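Local coordinates for 2S Albumin protein (Dolichos, PDB 6IX1), which is a four-bladed hemopexin-fold seed protein of the albumin class, probably with a storage or ligand-binding role, at residues A6-S11 with D63-T68; E69-Y74 with Y86-T91. One frame throughout, in Å; residues are numbered along the deposited sequence.

Contact 1: residues A6-S11 with D63-T68; sequences AAFRSS and DCSFDT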
# COMPACT_ATOMS: atom_id res chain seq x y z
N ALA A 6 5.77 -1.84 -0.79
CA ALA A 6 4.44 -1.74 -0.23
C ALA A 6 4.36 -0.60 0.76
O ALA A 6 5.41 -0.24 1.35
CB ALA A 6 4.03 -3.06 0.41
N ALA A 7 3.18 -0.13 1.06
CA ALA A 7 2.99 0.85 2.13
C ALA A 7 1.63 0.72 2.75
O ALA A 7 0.66 0.22 2.09
CB ALA A 7 3.18 2.23 1.52
N PHE A 8 1.45 1.21 3.96
CA PHE A 8 0.10 1.42 4.49
C PHE A 8 0.12 2.53 5.53
O PHE A 8 1.16 2.84 6.13
CB PHE A 8 -0.52 0.11 5.02
CG PHE A 8 0.06 -0.50 6.27
CD1 PHE A 8 -0.24 0.03 7.53
CD2 PHE A 8 0.90 -1.58 6.15
CE1 PHE A 8 0.28 -0.57 8.66
CE2 PHE A 8 1.38 -2.19 7.31
CZ PHE A 8 1.10 -1.65 8.56
N ARG A 9 -1.04 3.13 5.68
CA ARG A 9 -1.28 4.26 6.58
C ARG A 9 -1.55 3.74 7.99
O ARG A 9 -2.43 2.90 8.21
CB ARG A 9 -2.50 5.03 6.05
CG ARG A 9 -2.88 6.21 6.91
CD ARG A 9 -4.12 6.94 6.51
NE ARG A 9 -5.28 6.09 6.52
CZ ARG A 9 -6.48 6.49 6.07
NH1 ARG A 9 -6.63 7.64 5.47
NH2 ARG A 9 -7.49 5.61 6.11
N SER A 10 -0.79 4.25 8.97
CA SER A 10 -0.99 3.82 10.35
C SER A 10 -2.24 4.48 10.92
O SER A 10 -2.63 5.58 10.56
CB SER A 10 0.19 4.23 11.20
OG SER A 10 -0.02 3.81 12.51
N SER A 11 -2.81 3.81 11.94
CA SER A 11 -3.74 4.47 12.87
C SER A 11 -3.13 5.68 13.61
O SER A 11 -3.87 6.59 13.96
CB SER A 11 -4.27 3.46 13.86
OG SER A 11 -3.17 2.98 14.61
N ASP A 63 4.86 -7.55 -0.26
CA ASP A 63 4.85 -6.97 -1.62
C ASP A 63 3.57 -6.22 -1.93
O ASP A 63 3.42 -5.66 -3.03
CB ASP A 63 5.18 -7.97 -2.73
CG ASP A 63 4.21 -9.12 -2.84
OD1 ASP A 63 3.08 -8.95 -2.33
OD2 ASP A 63 4.53 -10.04 -3.61
N CYS A 64 2.66 -6.12 -0.97
CA CYS A 64 1.44 -5.32 -1.05
C CYS A 64 0.83 -5.25 0.35
O CYS A 64 1.04 -6.17 1.13
CB CYS A 64 0.46 -5.91 -2.09
SG CYS A 64 -1.01 -4.89 -2.39
N SER A 65 0.17 -4.16 0.62
CA SER A 65 -0.48 -4.00 1.93
C SER A 65 -1.54 -2.95 1.85
O SER A 65 -1.42 -2.09 1.00
CB SER A 65 0.50 -3.61 3.00
OG SER A 65 1.30 -2.48 2.66
N PHE A 66 -2.50 -2.99 2.79
CA PHE A 66 -3.41 -1.87 3.00
C PHE A 66 -3.95 -1.89 4.42
O PHE A 66 -4.29 -2.93 4.93
CB PHE A 66 -4.54 -1.82 1.97
CG PHE A 66 -5.37 -3.06 1.82
CD1 PHE A 66 -6.50 -3.21 2.63
CD2 PHE A 66 -5.08 -4.05 0.91
CE1 PHE A 66 -7.33 -4.31 2.49
CE2 PHE A 66 -5.91 -5.18 0.79
CZ PHE A 66 -7.06 -5.27 1.52
N ASP A 67 -4.12 -0.69 4.91
CA ASP A 67 -4.80 -0.52 6.20
C ASP A 67 -6.32 -0.68 6.00
O ASP A 67 -6.86 -0.31 4.94
CB ASP A 67 -4.48 0.84 6.82
CG ASP A 67 -4.57 2.00 5.82
OD1 ASP A 67 -3.72 2.02 4.82
OD2 ASP A 67 -5.47 2.87 5.95
N THR A 68 -7.02 -1.12 7.08
CA THR A 68 -8.48 -1.24 7.00
C THR A 68 -9.12 -0.28 8.00
O THR A 68 -9.60 0.79 7.58
CB THR A 68 -8.89 -2.71 7.22
OG1 THR A 68 -8.31 -3.15 8.43
CG2 THR A 68 -8.44 -3.58 6.09
O HOH W 1 -7.45 3.00 7.51
O HOH W 2 -5.03 3.87 9.06

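Contact 2: residues E69-Y74 with Y86-T91; sequences EASEAY and YAPGTT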
# COMPACT_ATOMS: atom_id res chain seq x y z
N GLU A 69 -9.06 -0.68 9.26
CA GLU A 69 -9.60 0.14 10.35
C GLU A 69 -8.71 -0.08 11.58
O GLU A 69 -7.99 -1.05 11.67
CB GLU A 69 -11.09 -0.23 10.60
CG GLU A 69 -11.28 -1.69 11.01
CD GLU A 69 -12.73 -2.07 11.12
OE1 GLU A 69 -13.47 -1.85 10.16
OE2 GLU A 69 -13.14 -2.51 12.21
N ALA A 70 -8.94 0.74 12.60
CA ALA A 70 -8.21 0.54 13.86
C ALA A 70 -6.72 0.38 13.56
O ALA A 70 -6.21 1.10 12.68
CB ALA A 70 -8.85 -0.55 14.69
N SER A 71 -6.04 -0.59 14.16
CA SER A 71 -4.64 -0.86 13.84
C SER A 71 -4.54 -2.22 13.11
O SER A 71 -3.66 -3.02 13.36
CB SER A 71 -3.81 -0.79 15.08
OG SER A 71 -3.83 0.52 15.63
N GLU A 72 -5.41 -2.39 12.13
CA GLU A 72 -5.48 -3.60 11.28
C GLU A 72 -5.03 -3.29 9.84
O GLU A 72 -5.25 -2.21 9.36
CB GLU A 72 -6.88 -4.18 11.31
CG GLU A 72 -7.26 -4.63 12.73
CD GLU A 72 -8.69 -5.08 12.95
OE1 GLU A 72 -9.46 -4.87 12.07
OE2 GLU A 72 -8.95 -5.51 14.08
N ALA A 73 -4.44 -4.31 9.22
CA ALA A 73 -4.02 -4.21 7.83
C ALA A 73 -3.99 -5.61 7.22
O ALA A 73 -3.70 -6.54 7.93
CB ALA A 73 -2.69 -3.56 7.74
N TYR A 74 -4.22 -5.65 5.89
CA TYR A 74 -3.82 -6.84 5.11
C TYR A 74 -2.43 -6.70 4.56
O TYR A 74 -2.06 -5.58 4.12
CB TYR A 74 -4.80 -7.13 3.97
CG TYR A 74 -6.08 -7.75 4.40
CD1 TYR A 74 -6.16 -9.12 4.58
CD2 TYR A 74 -7.20 -7.02 4.71
CE1 TYR A 74 -7.31 -9.76 5.03
CE2 TYR A 74 -8.36 -7.63 5.12
CZ TYR A 74 -8.42 -9.01 5.28
OH TYR A 74 -9.59 -9.58 5.69
N TYR A 86 -1.18 -4.59 13.74
CA TYR A 86 0.22 -4.12 13.84
C TYR A 86 0.44 -3.36 15.18
O TYR A 86 1.61 -2.96 15.43
CB TYR A 86 0.66 -3.35 12.60
CG TYR A 86 -0.22 -2.20 12.23
CD1 TYR A 86 0.05 -0.95 12.76
CD2 TYR A 86 -1.29 -2.32 11.36
CE1 TYR A 86 -0.78 0.12 12.49
CE2 TYR A 86 -2.13 -1.27 11.09
CZ TYR A 86 -1.87 -0.05 11.65
OH TYR A 86 -2.66 1.01 11.39
N ALA A 87 -0.58 -3.15 16.01
CA ALA A 87 -0.41 -2.78 17.45
C ALA A 87 0.64 -1.72 17.69
O ALA A 87 1.62 -1.95 18.41
CB ALA A 87 -0.21 -4.06 18.28
N PRO A 88 0.49 -0.50 17.18
CA PRO A 88 1.52 0.51 17.33
C PRO A 88 1.82 0.84 18.79
O PRO A 88 0.94 0.81 19.66
CB PRO A 88 1.00 1.75 16.64
CG PRO A 88 -0.19 1.33 15.93
CD PRO A 88 -0.61 -0.02 16.42
N GLY A 89 3.10 1.01 19.03
CA GLY A 89 3.56 1.42 20.38
C GLY A 89 3.68 0.25 21.32
O GLY A 89 3.98 0.47 22.45
N THR A 90 3.48 -0.98 20.84
CA THR A 90 3.50 -2.21 21.65
C THR A 90 4.22 -3.29 20.86
O THR A 90 4.52 -3.14 19.68
CB THR A 90 2.09 -2.73 22.04
OG1 THR A 90 1.53 -3.43 20.91
CG2 THR A 90 1.16 -1.62 22.47
N THR A 91 4.34 -4.43 21.53
CA THR A 91 4.83 -5.69 20.96
C THR A 91 3.66 -6.69 20.81
O THR A 91 3.85 -7.91 21.07
CB THR A 91 5.92 -6.26 21.86
OG1 THR A 91 5.28 -6.54 23.12
CG2 THR A 91 7.09 -5.32 21.91
O HOH W 3 -4.99 0.42 10.22

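Contact 1: residues A6-S11 with D63-T68
D67 holds CG in the crowded position between its backbone N and carbonyl carbon (chi1 45°), as S65 and F8 do with their first side-chain torsions. R9 differs: its CG is anti to the backbone N, and its chain bends at chi3 (60°). Together these torsions bring the guanidinium to the carboxylate of D67. Both carboxylate oxygens are used on R9. OD1 of D67 accepts the backbone N of R9 at 3.0 Å, a fairly straight bond that arrives from above the carboxylate plane. OD2 of D67 forms a salt bridge with NE of R9 at 3.3 Å. Its component hydrogen bonds, from NE and NH2, are weak: both are long and bent, and the two flat groups cross obliquely, their planes 57° apart. NH1 of R9 has a stronger partner elsewhere, the carbonyl O of S177. A water in the plane of the guanidinium accepts from NH2 of R9 and sits 2.5 Å from OD2 of D67. The backbone N of D67 is buried without a polar partner; CB of F8 lies 3.7 Å from it. Further back, OG of S65 gives a weak hydrogen bond to the A7 carbonyl O at 2.8 Å. The same OG lies in the plane of the F8 ring, 3.6 Å from CD2 of F8. Strands 6-9 and 64-67 run nearly parallel, 5.3 Å apart at their closest. Every direct hydrogen bond between the two segments involves a side chain. These are inner strands of adjacent blades in the hemopexin-type propeller, close to the centre of the chain. Strand 6-9 pairs with strand 15-20 through A6-F19 and F8-Y17. Strand 64-67 pairs with strand 72-77. Strand 120-123 also packs here, touching C64, F66 and D67.

Contact 2: residues E69-Y74 with Y86-T91
Y86 carries this contact, within the second blade of the hemopexin-type propeller. From CB, its CG takes the crowded position between backbone N and carbonyl carbon (chi1 55°), which lays the ring across the S71 peptide. CD2 and CE2 reach the S71 carbonyl O, which sits 3.1 Å above the ring plane of Y86, offset toward the rim. That oxygen also accepts the backbone N of Y86 at 3.0 Å, with the donor nearly along the C=O axis (169°). One residue therefore meets the same carbonyl with its N-H and its ring. CE2 of Y86 lies 3.6 Å from the backbone N of E72, and CD2 of Y86 packs on CB of A73 at 4.1 Å. CZ reaches CA of S71. CB of S71 makes a CH-pi contact over the ring, 4.2 Å from the Y86 centroid and 19° off the normal. At the tip, OH of Y86 gives its proton to a water at 2.7 Å that lies in the ring plane. This water donates to the carbonyl O atoms of A70 and E72. The same hydroxyl accepts the backbone N of S11. S71 puts OG beside its own backbone N, 3.4 Å from CD of P88, and bonds through it to OG of S11. P88 and G89 are the central residues of a type II turn, whose A87 carbonyl O accepts both N and OG1 of T90. An alanine here lacks the ring and the hydroxyl, and would probably loosen the hold on S71, the water and S11 at the 69-72 turn. The chemistry is mixed: an aromatic face lies against a peptide, while its polar tip both donates and accepts. The S71 carbonyl and the Y86 hydroxyl are thus each satisfied even as the ring packs on the backbone.

How the contacts relate
From the N terminus, strand 6-9 opens contact 1. The chain then runs through strands 15-20, 23-28 and 37-44 and helix 45-48 before 63-68 returns and closes a long loop. Contact 2 opens at once, at 69-74, and closes at 86-91 after the hairpin of strands 72-77 and 80-85. The two are in series and neither nest nor cross. Contact 1 joins the inner strands of two blades. Contact 2 works inside the second blade, tying its first bend to the loop after strand 80-85. They meet at S11, so the turn after the inner strand of the first blade also touches the second blade, before strand 72-77 and after strand 80-85.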